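Exported protein (Bacteroides fragilis, PDB 3MSW) is of unknown function but folds as a single-layer antiparallel beta-sheet built from beta-hairpin repeats, and is probably an exported protein. Local coordinates at residues A[85-90]-A[96-101]; A[70-75]-A[81-86]. All blocks are in the same frame, centred on the assembly; numbering follows the deposited sequence.

Contact 1: A[85-90]-A[96-101]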
ATOM      1  N   TYR A  85       0.878  -7.242  -1.129  1.00 22.43           N
ATOM      2  CA  TYR A  85       1.493  -6.178  -1.906  1.00 23.33           C
ATOM      3  C   TYR A  85       2.093  -6.771  -3.174  1.00 26.95           C
ATOM      4  O   TYR A  85       2.910  -7.682  -3.096  1.00 25.23           O
ATOM      5  CB  TYR A  85       2.587  -5.515  -1.052  1.00 24.82           C
ATOM      6  CG  TYR A  85       3.393  -4.474  -1.789  1.00 26.11           C
ATOM      7  CD1 TYR A  85       2.843  -3.234  -2.109  1.00 27.68           C
ATOM      8  CD2 TYR A  85       4.722  -4.708  -2.127  1.00 27.93           C
ATOM      9  CE1 TYR A  85       3.597  -2.252  -2.741  1.00 26.63           C
ATOM     10  CE2 TYR A  85       5.469  -3.750  -2.811  1.00 28.89           C
ATOM     11  CZ  TYR A  85       4.910  -2.515  -3.092  1.00 33.34           C
ATOM     12  OH  TYR A  85       5.643  -1.565  -3.753  1.00 35.72           O
ATOM     13  N   SER A  86       1.682  -6.256  -4.340  1.00 24.32           N
ATOM     14  CA  SER A  86       2.164  -6.718  -5.641  1.00 25.11           C
ATOM     15  C   SER A  86       2.798  -5.561  -6.411  1.00 30.02           C
ATOM     16  O   SER A  86       2.342  -4.425  -6.304  1.00 27.46           O
ATOM     17  CB  SER A  86       1.017  -7.300  -6.461  1.00 27.47           C
ATOM     18  OG  SER A  86       0.515  -8.495  -5.884  1.00 34.46           O
ATOM     19  N   VAL A  87       3.841  -5.853  -7.180  1.00 27.75           N
ATOM     20  CA  VAL A  87       4.559  -4.845  -7.959  1.00 27.90           C
ATOM     21  C   VAL A  87       4.183  -5.040  -9.424  1.00 33.18           C
ATOM     22  O   VAL A  87       4.164  -6.180  -9.905  1.00 32.27           O
ATOM     23  CB  VAL A  87       6.099  -4.961  -7.724  1.00 33.10           C
ATOM     24  CG1 VAL A  87       6.873  -3.943  -8.556  1.00 33.91           C
ATOM     25  CG2 VAL A  87       6.437  -4.783  -6.255  1.00 32.73           C
ATOM     26  N   TRP A  88       3.888  -3.932 -10.135  1.00 32.34           N
ATOM     27  CA  TRP A  88       3.570  -4.001 -11.561  1.00 34.68           C
ATOM     28  C   TRP A  88       4.826  -4.398 -12.343  1.00 40.89           C
ATOM     29  O   TRP A  88       5.887  -3.771 -12.183  1.00 39.45           O
ATOM     30  CB  TRP A  88       3.014  -2.660 -12.075  1.00 33.67           C
ATOM     31  CG  TRP A  88       2.685  -2.658 -13.540  1.00 36.13           C
ATOM     32  CD1 TRP A  88       3.388  -2.048 -14.542  1.00 39.86           C
ATOM     33  CD2 TRP A  88       1.583  -3.326 -14.171  1.00 36.68           C
ATOM     34  NE1 TRP A  88       2.787  -2.291 -15.755  1.00 39.85           N
ATOM     35  CE2 TRP A  88       1.659  -3.043 -15.555  1.00 41.26           C
ATOM     36  CE3 TRP A  88       0.512  -4.106 -13.695  1.00 37.97           C
ATOM     37  CZ2 TRP A  88       0.723  -3.531 -16.467  1.00 41.64           C
ATOM     38  CZ3 TRP A  88      -0.424  -4.578 -14.601  1.00 40.46           C
ATOM     39  CH2 TRP A  88      -0.331  -4.263 -15.965  1.00 42.08           C
ATOM     40  N   ASN A  89       4.709  -5.458 -13.163  1.00 40.22           N
ATOM     41  CA  ASN A  89       5.810  -5.909 -14.001  1.00 42.89           C
ATOM     42  C   ASN A  89       5.535  -5.408 -15.451  1.00 50.01           C
ATOM     43  O   ASN A  89       4.746  -6.020 -16.178  1.00 48.79           O
ATOM     44  CB  ASN A  89       5.995  -7.432 -13.911  1.00 44.23           C
ATOM     45  CG  ASN A  89       7.238  -7.968 -14.596  1.00 63.48           C
ATOM     46  OD1 ASN A  89       7.672  -7.495 -15.657  1.00 60.96           O
ATOM     47  ND2 ASN A  89       7.793  -9.032 -14.046  1.00 50.66           N
ATOM     48  N   LYS A  90       6.138  -4.252 -15.814  1.00 49.81           N
ATOM     49  CA  LYS A  90       5.964  -3.556 -17.107  1.00 53.02           C
ATOM     50  C   LYS A  90       6.127  -4.458 -18.328  1.00 62.17           C
ATOM     51  O   LYS A  90       5.251  -4.470 -19.197  1.00 63.36           O
ATOM     52  CB  LYS A  90       6.901  -2.332 -17.215  1.00 55.98           C
ATOM     53  N   ASP A  96       3.216  -8.789 -10.036  1.00 36.32           N
ATOM     54  CA  ASP A  96       3.946  -9.847  -9.340  1.00 35.00           C
ATOM     55  C   ASP A  96       3.744  -9.713  -7.817  1.00 35.20           C
ATOM     56  O   ASP A  96       4.047  -8.659  -7.253  1.00 31.76           O
ATOM     57  CB  ASP A  96       5.450  -9.777  -9.655  1.00 37.40           C
ATOM     58  CG  ASP A  96       5.861 -10.146 -11.072  1.00 43.44           C
ATOM     59  OD1 ASP A  96       5.043 -10.771 -11.789  1.00 44.64           O
ATOM     60  OD2 ASP A  96       7.003  -9.829 -11.454  1.00 45.23           O
ATOM     61  N   LEU A  97       3.274 -10.793  -7.151  1.00 31.33           N
ATOM     62  CA  LEU A  97       3.101 -10.832  -5.690  1.00 30.26           C
ATOM     63  C   LEU A  97       4.481 -10.604  -5.063  1.00 31.81           C
ATOM     64  O   LEU A  97       5.438 -11.198  -5.530  1.00 33.51           O
ATOM     65  CB  LEU A  97       2.513 -12.200  -5.265  1.00 31.42           C
ATOM     66  CG  LEU A  97       0.979 -12.341  -5.279  1.00 36.69           C
ATOM     67  CD1 LEU A  97       0.566 -13.771  -4.999  1.00 37.88           C
ATOM     68  CD2 LEU A  97       0.321 -11.436  -4.244  1.00 36.01           C
ATOM     69  N   SER A  98       4.619  -9.655  -4.116  1.00 25.87           N
ATOM     70  CA  SER A  98       5.935  -9.341  -3.558  1.00 26.01           C
ATOM     71  C   SER A  98       6.023  -9.544  -2.031  1.00 27.42           C
ATOM     72  O   SER A  98       6.940 -10.226  -1.543  1.00 26.22           O
ATOM     73  CB  SER A  98       6.349  -7.925  -3.962  1.00 29.40           C
ATOM     74  OG  SER A  98       7.512  -7.439  -3.309  1.00 33.29           O
ATOM     75  N   LYS A  99       5.103  -8.915  -1.282  1.00 23.21           N
ATOM     76  CA  LYS A  99       5.078  -8.984   0.186  1.00 21.53           C
ATOM     77  C   LYS A  99       3.693  -9.344   0.696  1.00 24.53           C
ATOM     78  O   LYS A  99       2.685  -8.980   0.081  1.00 24.39           O
ATOM     79  CB  LYS A  99       5.530  -7.643   0.829  1.00 22.98           C
ATOM     80  CG  LYS A  99       6.948  -7.156   0.447  1.00 28.29           C
ATOM     81  CD  LYS A  99       8.111  -7.966   1.117  1.00 34.05           C
ATOM     82  CE  LYS A  99       8.034  -8.240   2.634  1.00 40.23           C
ATOM     83  NZ  LYS A  99       8.436  -7.085   3.491  1.00 40.62           N
ATOM     84  N   LYS A 100       3.641 -10.050   1.828  1.00 21.02           N
ATOM     85  CA  LYS A 100       2.363 -10.388   2.457  1.00 20.53           C
ATOM     86  C   LYS A 100       2.463 -10.151   3.941  1.00 24.79           C
ATOM     87  O   LYS A 100       3.478 -10.512   4.561  1.00 23.92           O
ATOM     88  CB  LYS A 100       1.936 -11.824   2.139  1.00 23.51           C
ATOM     89  CG  LYS A 100       0.546 -12.187   2.670  1.00 30.44           C
ATOM     90  CD  LYS A 100       0.211 -13.639   2.419  1.00 39.74           C
ATOM     91  CE  LYS A 100      -1.284 -13.875   2.432  1.00 51.12           C
ATOM     92  NZ  LYS A 100      -1.601 -15.326   2.365  1.00 60.35           N
ATOM     93  N   TYR A 101       1.428  -9.523   4.519  1.00 22.23           N
ATOM     94  CA  TYR A 101       1.375  -9.284   5.960  1.00 22.02           C
ATOM     95  C   TYR A 101       0.101  -9.807   6.536  1.00 25.31           C
ATOM     96  O   TYR A 101      -0.961  -9.625   5.925  1.00 24.94           O
ATOM     97  CB  TYR A 101       1.517  -7.789   6.324  1.00 22.07           C
ATOM     98  CG  TYR A 101       2.677  -7.149   5.612  1.00 23.91           C
ATOM     99  CD1 TYR A 101       3.974  -7.274   6.100  1.00 26.31           C
ATOM    100  CD2 TYR A 101       2.487  -6.432   4.436  1.00 24.61           C
ATOM    101  CE1 TYR A 101       5.066  -6.765   5.393  1.00 27.02           C
ATOM    102  CE2 TYR A 101       3.567  -5.923   3.721  1.00 25.04           C
ATOM    103  CZ  TYR A 101       4.850  -6.074   4.213  1.00 30.11           C
ATOM    104  OH  TYR A 101       5.910  -5.531   3.543  1.00 29.55           O
TER

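Contact 2: A[70-75]-A[81-86]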
ATOM      1  N   SER A  70       2.102  -0.283  -8.345  1.00 24.20           N
ATOM      2  CA  SER A  70       1.837  -1.389  -7.453  1.00 22.59           C
ATOM      3  C   SER A  70       0.367  -1.508  -7.082  1.00 26.36           C
ATOM      4  O   SER A  70      -0.427  -0.628  -7.397  1.00 22.85           O
ATOM      5  CB  SER A  70       2.668  -1.247  -6.178  1.00 25.15           C
ATOM      6  OG  SER A  70       2.237  -0.158  -5.385  1.00 29.67           O
ATOM      7  N   ARG A  71       0.027  -2.608  -6.382  1.00 23.75           N
ATOM      8  CA  ARG A  71      -1.330  -2.861  -5.913  1.00 23.69           C
ATOM      9  C   ARG A  71      -1.265  -3.506  -4.523  1.00 29.70           C
ATOM     10  O   ARG A  71      -0.414  -4.370  -4.305  1.00 28.95           O
ATOM     11  CB  ARG A  71      -2.036  -3.772  -6.919  1.00 26.83           C
ATOM     12  CG  ARG A  71      -3.475  -4.099  -6.541  1.00 37.54           C
ATOM     13  CD  ARG A  71      -4.266  -4.509  -7.749  1.00 39.53           C
ATOM     14  NE  ARG A  71      -4.694  -3.337  -8.495  1.00 52.61           N
ATOM     15  CZ  ARG A  71      -5.384  -3.388  -9.625  1.00 68.14           C
ATOM     16  NH1 ARG A  71      -5.745  -4.562 -10.138  1.00 55.38           N
ATOM     17  NH2 ARG A  71      -5.727  -2.268 -10.250  1.00 45.07           N
ATOM     18  N   THR A  72      -2.127  -3.046  -3.574  1.00 24.81           N
ATOM     19  CA  THR A  72      -2.211  -3.588  -2.218  1.00 23.88           C
ATOM     20  C   THR A  72      -3.647  -4.045  -2.005  1.00 27.72           C
ATOM     21  O   THR A  72      -4.584  -3.260  -2.191  1.00 26.76           O
ATOM     22  CB  THR A  72      -1.777  -2.556  -1.164  1.00 27.44           C
ATOM     23  OG1 THR A  72      -0.469  -2.087  -1.461  1.00 29.45           O
ATOM     24  CG2 THR A  72      -1.799  -3.127   0.262  1.00 26.65           C
ATOM     25  N   VAL A  73      -3.822  -5.322  -1.641  1.00 23.69           N
ATOM     26  CA  VAL A  73      -5.133  -5.898  -1.398  1.00 21.37           C
ATOM     27  C   VAL A  73      -5.233  -6.173   0.079  1.00 26.82           C
ATOM     28  O   VAL A  73      -4.426  -6.940   0.610  1.00 25.16           O
ATOM     29  CB  VAL A  73      -5.407  -7.165  -2.268  1.00 25.11           C
ATOM     30  CG1 VAL A  73      -6.798  -7.732  -1.974  1.00 25.39           C
ATOM     31  CG2 VAL A  73      -5.274  -6.853  -3.760  1.00 25.08           C
ATOM     32  N   ILE A  74      -6.212  -5.544   0.754  1.00 24.37           N
ATOM     33  CA  ILE A  74      -6.436  -5.729   2.191  1.00 22.96           C
ATOM     34  C   ILE A  74      -7.730  -6.506   2.351  1.00 26.27           C
ATOM     35  O   ILE A  74      -8.793  -6.034   1.933  1.00 24.82           O
ATOM     36  CB  ILE A  74      -6.492  -4.386   3.000  1.00 25.43           C
ATOM     37  CG1 ILE A  74      -5.237  -3.524   2.845  1.00 24.89           C
ATOM     38  CG2 ILE A  74      -6.764  -4.650   4.478  1.00 26.81           C
ATOM     39  CD1 ILE A  74      -5.345  -2.433   1.847  1.00 39.31           C
ATOM     40  N   SER A  75      -7.646  -7.698   2.965  1.00 23.73           N
ATOM     41  CA  SER A  75      -8.791  -8.556   3.211  1.00 23.69           C
ATOM     42  C   SER A  75      -8.971  -8.678   4.707  1.00 28.44           C
ATOM     43  O   SER A  75      -8.004  -8.937   5.444  1.00 25.90           O
ATOM     44  CB  SER A  75      -8.571  -9.938   2.602  1.00 27.44           C
ATOM     45  OG  SER A  75      -8.360  -9.864   1.203  1.00 33.98           O
ATOM     46  N   THR A  81      -6.498  -9.888   9.520  1.00 23.57           N
ATOM     47  CA  THR A  81      -6.355  -8.983   8.388  1.00 22.66           C
ATOM     48  C   THR A  81      -5.171  -9.516   7.584  1.00 26.20           C
ATOM     49  O   THR A  81      -4.075  -9.720   8.127  1.00 23.19           O
ATOM     50  CB  THR A  81      -6.097  -7.512   8.815  1.00 27.11           C
ATOM     51  OG1 THR A  81      -7.164  -7.060   9.629  1.00 25.73           O
ATOM     52  CG2 THR A  81      -5.980  -6.552   7.606  1.00 22.36           C
ATOM     53  N   SER A  82      -5.386  -9.709   6.291  1.00 22.26           N
ATOM     54  CA  SER A  82      -4.354 -10.181   5.373  1.00 22.28           C
ATOM     55  C   SER A  82      -4.105  -9.052   4.342  1.00 25.48           C
ATOM     56  O   SER A  82      -5.068  -8.516   3.791  1.00 24.26           O
ATOM     57  CB  SER A  82      -4.858 -11.445   4.689  1.00 29.67           C
ATOM     58  OG  SER A  82      -3.854 -12.120   3.956  1.00 41.73           O
ATOM     59  N   VAL A  83      -2.826  -8.675   4.110  1.00 22.11           N
ATOM     60  CA  VAL A  83      -2.395  -7.589   3.198  1.00 21.62           C
ATOM     61  C   VAL A  83      -1.427  -8.179   2.158  1.00 26.08           C
ATOM     62  O   VAL A  83      -0.396  -8.737   2.535  1.00 24.51           O
ATOM     63  CB  VAL A  83      -1.726  -6.410   3.992  1.00 23.83           C
ATOM     64  CG1 VAL A  83      -1.306  -5.275   3.074  1.00 22.74           C
ATOM     65  CG2 VAL A  83      -2.624  -5.883   5.108  1.00 23.74           C
ATOM     66  N   GLU A  84      -1.770  -8.091   0.867  1.00 22.22           N
ATOM     67  CA  GLU A  84      -0.874  -8.575  -0.177  1.00 22.05           C
ATOM     68  C   GLU A  84      -0.445  -7.399  -1.005  1.00 25.03           C
ATOM     69  O   GLU A  84      -1.293  -6.690  -1.576  1.00 22.69           O
ATOM     70  CB  GLU A  84      -1.531  -9.634  -1.082  1.00 24.61           C
ATOM     71  CG  GLU A  84      -1.693 -10.985  -0.398  1.00 35.12           C
ATOM     72  CD  GLU A  84      -2.334 -12.075  -1.233  1.00 52.80           C
ATOM     73  OE1 GLU A  84      -2.568 -11.854  -2.443  1.00 46.71           O
ATOM     74  OE2 GLU A  84      -2.639 -13.143  -0.661  1.00 51.98           O
ATOM     75  N   TYR A  85       0.878  -7.242  -1.129  1.00 22.43           N
ATOM     76  CA  TYR A  85       1.493  -6.178  -1.906  1.00 23.33           C
ATOM     77  C   TYR A  85       2.093  -6.771  -3.174  1.00 26.95           C
ATOM     78  O   TYR A  85       2.910  -7.682  -3.096  1.00 25.23           O
ATOM     79  CB  TYR A  85       2.587  -5.515  -1.052  1.00 24.82           C
ATOM     80  CG  TYR A  85       3.393  -4.474  -1.789  1.00 26.11           C
ATOM     81  CD1 TYR A  85       2.843  -3.234  -2.109  1.00 27.68           C
ATOM     82  CD2 TYR A  85       4.722  -4.708  -2.127  1.00 27.93           C
ATOM     83  CE1 TYR A  85       3.597  -2.252  -2.741  1.00 26.63           C
ATOM     84  CE2 TYR A  85       5.469  -3.750  -2.811  1.00 28.89           C
ATOM     85  CZ  TYR A  85       4.910  -2.515  -3.092  1.00 33.34           C
ATOM     86  OH  TYR A  85       5.643  -1.565  -3.753  1.00 35.72           O
ATOM     87  N   SER A  86       1.682  -6.256  -4.340  1.00 24.32           N
ATOM     88  CA  SER A  86       2.164  -6.718  -5.641  1.00 25.11           C
ATOM     89  C   SER A  86       2.798  -5.561  -6.411  1.00 30.02           C
ATOM     90  O   SER A  86       2.342  -4.425  -6.304  1.00 27.46           O
ATOM     91  CB  SER A  86       1.017  -7.300  -6.461  1.00 27.47           C
ATOM     92  OG  SER A  86       0.515  -8.495  -5.884  1.00 34.46           O
TER
HETATM   93  O   HOH W   1       4.404   1.035  -4.639  1.00 32.38           O

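Contact 1: A[85-90]-A[96-101]
A classic beta bulge interrupts the hairpin of strands 80-89 and 94-105, where Ser-98 and Lys-99 together face Tyr-85. The evidence is the shared acceptor: Tyr-85 O takes Ser-98 N at 2.8 Å, in the carbonyl plane, and also Lys-99 N at 3.1 Å. Tyr-85 N returns a nearly straight bond to Lys-99 O. Past the bulge the register has moved by one residue, so that Ser-86 pairs with Leu-97 and Val-87 exchanges two backbone bonds with Asp-96. The extra residue also turns Ser-98 CB toward strand 80-89, where it lies 3.9 Å from Val-87 CG2 and 4.0 Å from Tyr-85 CD2, a ring approach that is oblique. On the other face Ser-86 OG rests 3.4 Å from Leu-97 CD2. Toward the turn, Asn-89 CG stands anti to the backbone N (chi1 -172°), which swings the amide across to Asp-96. There Asn-89 ND2 donates to Asp-96 OD2 at 2.8 Å, meeting its syn side but tilted out of the carboxylate plane; amide and carboxylate are turned almost perpendicular, 82° apart. Lys-99 bends away along its chain, and its NZ bonds to Tyr-101 OH at 3.0 Å within the same strand. The short segments run antiparallel but off exact opposition (axis angle 142°), a deviation consistent with the added twist of a classic bulge in a beta hairpin.

Contact 2: A[70-75]-A[81-86]
Ser-70 meets Tyr-85 at the start of strand segment 70-75: Ser-70 OG lies 3.6 Å from Tyr-85 CE1, oblique to the ring, and one water joins the two hydroxyls, 2.6 Å from Ser-70 OG and 3.0 Å from Tyr-85 OH. This water lies in the ring plane, at the edge. Arg-71 then makes a reciprocal pair of backbone bonds with Ser-86, while its guanidinium leads away to Ser-55 OG. Thr-72, in a non-hydrogen-bonded pair with Tyr-85, divides its two branches. Its OG1, beside the backbone N (chi1 -56°), comes to the ring edge near the plane, 3.6 Å from Tyr-85 CD1, whereas CG2 reaches the other way along strand 80-89 to within 3.6 Å of Val-83 CG1. Val-73 closes a second pair of backbone bonds with Glu-84. Ile-74 returns to the face of Thr-72: its CG1 lies 4.2 Å from Val-83 CG2, and its CG2 is 3.7 Å from Thr-81 CG2, with Ile-74 alongside both partners and pointing the same way. Ser-75 completes the register, pairing with Ser-82 through backbone bonds in both directions. The regular pairing and the axis angle of 169° mark an unbulged antiparallel hairpin. Strand 51-60 flanks it beyond 65-77, where Ser-70, Thr-72 and Ile-74 are joined by backbone hydrogen bonds to Thr-56, Lys-54 and Thr-52, and strand 94-105 flanks it beyond 80-89.

Contacts 1 and 2 are consecutive hairpins that share strand 80-89, their centres 9 Å apart. Tyr-85 and Ser-86 belong to both. In the sheet, strand 80-89 lies between 65-77 and 94-105. The edge facing 94-105 continues past the shared residues: Tyr-101 O of contact 1 is 2.8 Å from Val-83 N of contact 2, a probable hydrogen bond. On the face of Ser-86, Leu-97 CD2 packs 3.4 Å from Glu-84 OE1, and Lys-100 CE lies 3.5 Å from Ser-82 OG. Only contact 1 contains a bulge. A propanediol, probably from crystallisation, sits about 5 Å from the Ile-74 side chain.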